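Local coordinates for beta-galactosidase (Marinomonas sp. ef1, PDB 6Y2K), which hydrolyses terminal beta-D-galactose residues from beta-galactosides, as a cold-active family GH42 glycoside hydrolase that assembles into a hexamer, at residues T76-K79 with W80-D83; N223-Q226 with V227-R231. One frame throughout, in Å; residues are numbered along the deposited sequence.

Interaction 1 (T76-K79 with W80-D83); sequences TPPK and WLVD
Pro78 O receives Val82 N, and Lys79 O receives Asp83 N, in the first turn of helix 79-84, which starts directly after the proline pair. Pro78, at the N-cap position, offers its carbonyl to two successive amides: Val82 N lies 3.2 Å from Pro78 O, nearly straight at 167° and in the carbonyl plane, while Leu81 N makes a weak, bent bond to the same oxygen. One residue on, Asp83 N reaches Lys79 O at 2.9 Å. With a ring closing on its own nitrogen, Pro78 has no N-H, and at the N-cap no intrahelical bond is lost by that, since no earlier helix carbonyl is there to receive one. The segment belongs to the TIM barrel of the GH42 enzyme, in the connection that follows strand 67-71, where Pro77 and Pro78 lie in the loop between that strand and helix 79-84. Beside the backbone, the Pro78 ring lies against one face of the Trp80 indole, its CB 3.5 Å from Trp80 NE1. Trp80 holds CG between its backbone N and carbonyl carbon (chi1 64°), which swings the indole back alongside the proline; NE1 itself bonds to the carbonyl of Glu43. Pro78 CD also packs on Leu81 CB at 4.0 Å, and Pro77 CB approaches Leu81 CD2 at 4.3 Å. On another side of the turn, Lys79 folds back at chi2 and chi4 to bring NZ 2.9 Å from Asp83 OD1, on the syn lone pair of that oxygen, and into a weak bond to Asp83 OD2. The same ammonium forms a salt bridge with Glu194 of the second subunit and a hydrogen bond to the carbonyl of Glu192 of that subunit, tying this helix start to the subunit interface.

Interaction 2 (N223-Q226 with V227-R231); sequences NKLQ and VDILR
Lys224 and Asp228, one helical turn apart on helix 205-233, form an i to i+4 ion pair, their side chains crossing at a slant. From CB, the lysine chain leaves with CG anti to the backbone N (chi1 -177°), and CG comes 4.1 Å from Asp228 OD2. A bend at chi2 then carries CD to 3.4 Å from Asp228 OD1, and CE keeps a similar distance from that oxygen. A second bend at chi4 sets NZ 2.8 Å from Asp228 OD1, on its syn lone pair, with OD2 weakly bonded as well. With an alanine here the methylenes and the ammonium are gone, and the Asp228 carboxylate would probably be left without this positive partner and freer to turn. Asp228 N bonds to Lys224 O at 2.9 Å, and Val227 N to Asn223 O at 3.0 Å. Elsewhere on the helix, Leu225 CD1 lies 4.0 Å from Ile229 CD1, their side chains lying side by side, both touching helix 111-128. Gln226 spends its amide on Thr72 and Thr74, and Asn223 OD1 accepts hydrogen bonds from the hydroxyls of Tyr143 and Thr139, so this part of the barrel helix is joined to the loops beyond strands 67-71 and 134-138. Backbone bond and ion pair thus span the same turn, and the carboxylate is likely to favour its charged form beside the ammonium.

Overall arrangement
Both interactions belong to the TIM-barrel part of the chain and lie on the same side of its centre, their own centres 22 Å apart and their nearest atoms about 9 Å apart, without touching. Interaction 1 comes first along the chain, in the connection after strand 67-71 and the start of helix 79-84; interaction 2 follows on the long helix 205-233, which leads into strand 238-244. Helix 111-128 is a shared neighbour, touched by side chains from each. Their settings differ: 76-83 reaches the second subunit, and so takes part in the hexamer, whereas 223-231 meets no other chain and packs within its own barrel.

Interaction 1 (T76-K79 with W80-D83)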
loop_
_atom_site.group_PDB
_atom_site.type_symbol
_atom_site.label_atom_id
_atom_site.label_comp_id
_atom_site.label_asym_id
_atom_site.label_seq_id
_atom_site.Cartn_x
_atom_site.Cartn_y
_atom_site.Cartn_z
ATOM N N THR A 76 -7.456 -50.727 7.719
ATOM C CA THR A 76 -8.004 -50.520 9.052
ATOM C C THR A 76 -8.210 -51.856 9.782
ATOM O O THR A 76 -9.345 -52.294 9.965
ATOM C CB THR A 76 -9.333 -49.727 8.982
ATOM O OG1 THR A 76 -10.153 -50.219 7.919
ATOM C CG2 THR A 76 -9.061 -48.262 8.730
ATOM N N PRO A 77 -7.106 -52.509 10.211
ATOM C CA PRO A 77 -7.261 -53.745 10.986
ATOM C C PRO A 77 -7.843 -53.476 12.387
ATOM O O PRO A 77 -7.679 -52.362 12.911
ATOM C CB PRO A 77 -5.834 -54.293 11.075
ATOM C CG PRO A 77 -4.963 -53.082 10.966
ATOM C CD PRO A 77 -5.683 -52.161 10.018
ATOM N N PRO A 78 -8.532 -54.476 12.983
ATOM C CA PRO A 78 -9.211 -54.230 14.261
ATOM C C PRO A 78 -8.266 -54.150 15.456
ATOM O O PRO A 78 -7.131 -54.618 15.379
ATOM C CB PRO A 78 -10.157 -55.436 14.417
ATOM C CG PRO A 78 -10.002 -56.275 13.197
ATOM C CD PRO A 78 -8.735 -55.857 12.511
ATOM N N LYS A 79 -8.768 -53.605 16.565
ATOM C CA LYS A 79 -7.950 -53.400 17.763
ATOM C C LYS A 79 -7.445 -54.713 18.372
ATOM O O LYS A 79 -6.304 -54.777 18.847
ATOM C CB LYS A 79 -8.720 -52.608 18.819
ATOM C CG LYS A 79 -7.914 -52.216 20.062
ATOM C CD LYS A 79 -6.550 -51.606 19.743
ATOM C CE LYS A 79 -6.109 -50.610 20.817
ATOM N NZ LYS A 79 -6.029 -51.237 22.167
ATOM N N TRP A 80 -8.272 -55.765 18.345
ATOM C CA TRP A 80 -7.816 -57.071 18.839
ATOM C C TRP A 80 -6.564 -57.556 18.097
ATOM O O TRP A 80 -5.678 -58.162 18.695
ATOM C CB TRP A 80 -8.930 -58.130 18.803
ATOM C CG TRP A 80 -9.459 -58.504 17.452
ATOM C CD1 TRP A 80 -10.646 -58.118 16.921
ATOM C CD2 TRP A 80 -8.847 -59.362 16.476
ATOM N NE1 TRP A 80 -10.819 -58.669 15.677
ATOM C CE2 TRP A 80 -9.728 -59.437 15.377
ATOM C CE3 TRP A 80 -7.649 -60.087 16.426
ATOM C CZ2 TRP A 80 -9.439 -60.192 14.234
ATOM C CZ3 TRP A 80 -7.362 -60.835 15.294
ATOM C CH2 TRP A 80 -8.255 -60.882 14.213
ATOM N N LEU A 81 -6.485 -57.269 16.800
ATOM C CA LEU A 81 -5.334 -57.680 15.984
ATOM C C LEU A 81 -4.092 -56.832 16.321
ATOM O O LEU A 81 -2.997 -57.366 16.489
ATOM C CB LEU A 81 -5.705 -57.607 14.493
ATOM C CG LEU A 81 -4.743 -58.202 13.454
ATOM C CD1 LEU A 81 -5.489 -58.544 12.168
ATOM C CD2 LEU A 81 -3.580 -57.262 13.148
ATOM N N VAL A 82 -4.283 -55.522 16.451
ATOM C CA VAL A 82 -3.215 -54.606 16.892
ATOM C C VAL A 82 -2.642 -55.047 18.248
ATOM O O VAL A 82 -1.422 -55.109 18.416
ATOM C CB VAL A 82 -3.713 -53.132 16.957
ATOM C CG1 VAL A 82 -2.693 -52.218 17.634
ATOM C CG2 VAL A 82 -4.052 -52.614 15.556
ATOM N N ASP A 83 -3.522 -55.371 19.194
ATOM C CA ASP A 83 -3.094 -55.796 20.527
ATOM C C ASP A 83 -2.276 -57.099 20.486
ATOM O O ASP A 83 -1.361 -57.279 21.286
ATOM C CB ASP A 83 -4.301 -55.957 21.469
ATOM C CG ASP A 83 -4.945 -54.630 21.852
ATOM O OD1 ASP A 83 -4.320 -53.567 21.670
ATOM O OD2 ASP A 83 -6.092 -54.648 22.344
#

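Interaction 2 (N223-Q226 with V227-R231)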
loop_
_atom_site.group_PDB
_atom_site.type_symbol
_atom_site.label_atom_id
_atom_site.label_comp_id
_atom_site.label_asym_id
_atom_site.label_seq_id
_atom_site.Cartn_x
_atom_site.Cartn_y
_atom_site.Cartn_z
ATOM N N ASN A 223 1.797 -54.730 -1.260
ATOM C CA ASN A 223 0.791 -54.776 -2.314
ATOM C C ASN A 223 0.902 -56.070 -3.138
ATOM O O ASN A 223 -0.116 -56.691 -3.472
ATOM C CB ASN A 223 0.924 -53.547 -3.224
ATOM C CG ASN A 223 -0.135 -53.506 -4.315
ATOM O OD1 ASN A 223 -1.328 -53.392 -4.027
ATOM N ND2 ASN A 223 0.301 -53.606 -5.573
ATOM N N LYS A 224 2.133 -56.463 -3.456
ATOM C CA LYS A 224 2.393 -57.647 -4.278
ATOM C C LYS A 224 1.862 -58.945 -3.649
ATOM O O LYS A 224 1.390 -59.836 -4.375
ATOM C CB LYS A 224 3.892 -57.765 -4.571
ATOM C CG LYS A 224 4.315 -58.918 -5.476
ATOM C CD LYS A 224 3.497 -58.980 -6.760
ATOM C CE LYS A 224 4.239 -59.654 -7.907
ATOM N NZ LYS A 224 4.566 -61.084 -7.642
ATOM N N LEU A 225 1.906 -59.057 -2.324
ATOM C CA LEU A 225 1.376 -60.259 -1.685
ATOM C C LEU A 225 -0.138 -60.382 -1.911
ATOM O O LEU A 225 -0.638 -61.486 -2.134
ATOM C CB LEU A 225 1.774 -60.364 -0.205
ATOM C CG LEU A 225 0.907 -59.847 0.944
ATOM C CD1 LEU A 225 -0.327 -60.706 1.204
ATOM C CD2 LEU A 225 1.766 -59.771 2.201
ATOM N N GLN A 226 -0.853 -59.258 -1.890
ATOM C CA GLN A 226 -2.293 -59.255 -2.154
ATOM C C GLN A 226 -2.575 -59.544 -3.629
ATOM O O GLN A 226 -3.458 -60.339 -3.952
ATOM C CB GLN A 226 -2.938 -57.930 -1.717
ATOM C CG GLN A 226 -2.731 -57.617 -0.229
ATOM C CD GLN A 226 -3.687 -56.575 0.346
ATOM O OE1 GLN A 226 -4.776 -56.338 -0.208
ATOM N NE2 GLN A 226 -3.299 -55.951 1.434
ATOM N N VAL A 227 -1.816 -58.912 -4.518
ATOM C CA VAL A 227 -1.955 -59.140 -5.964
ATOM C C VAL A 227 -1.788 -60.632 -6.324
ATOM O O VAL A 227 -2.569 -61.173 -7.115
ATOM C CB VAL A 227 -0.943 -58.275 -6.766
ATOM C CG1 VAL A 227 -0.815 -58.739 -8.217
ATOM C CG2 VAL A 227 -1.338 -56.803 -6.723
ATOM N N ASP A 228 -0.770 -61.284 -5.760
ATOM C CA ASP A 228 -0.519 -62.704 -6.068
ATOM C C ASP A 228 -1.721 -63.585 -5.688
ATOM O O ASP A 228 -2.121 -64.461 -6.470
ATOM C CB ASP A 228 0.752 -63.217 -5.397
ATOM C CG ASP A 228 2.025 -62.629 -5.988
ATOM O OD1 ASP A 228 2.008 -62.031 -7.087
ATOM O OD2 ASP A 228 3.068 -62.787 -5.333
ATOM N N ILE A 229 -2.307 -63.321 -4.516
ATOM C CA ILE A 229 -3.511 -64.029 -4.066
ATOM C C ILE A 229 -4.701 -63.771 -4.993
ATOM O O ILE A 229 -5.434 -64.711 -5.343
ATOM C CB ILE A 229 -3.897 -63.626 -2.622
ATOM C CG1 ILE A 229 -2.829 -64.097 -1.627
ATOM C CG2 ILE A 229 -5.258 -64.206 -2.228
ATOM C CD1 ILE A 229 -2.850 -63.356 -0.307
ATOM N N LEU A 230 -4.894 -62.502 -5.372
ATOM C CA LEU A 230 -6.017 -62.113 -6.212
ATOM C C LEU A 230 -5.878 -62.627 -7.656
ATOM O O LEU A 230 -6.891 -62.982 -8.265
ATOM C CB LEU A 230 -6.237 -60.594 -6.169
ATOM C CG LEU A 230 -6.665 -60.038 -4.796
ATOM C CD1 LEU A 230 -6.484 -58.524 -4.727
ATOM C CD2 LEU A 230 -8.098 -60.427 -4.459
ATOM N N ARG A 231 -4.653 -62.688 -8.186
ATOM C CA ARG A 231 -4.401 -63.313 -9.504
ATOM C C ARG A 231 -4.793 -64.791 -9.529
ATOM O O ARG A 231 -5.367 -65.267 -10.512
ATOM C CB ARG A 231 -2.920 -63.231 -9.905
ATOM C CG ARG A 231 -2.380 -61.854 -10.251
ATOM C CD ARG A 231 -3.175 -61.170 -11.339
ATOM N NE ARG A 231 -2.561 -59.902 -11.723
ATOM C CZ ARG A 231 -3.179 -58.938 -12.401
ATOM N NH1 ARG A 231 -4.456 -59.064 -12.790
ATOM N NH2 ARG A 231 -2.512 -57.825 -12.676
#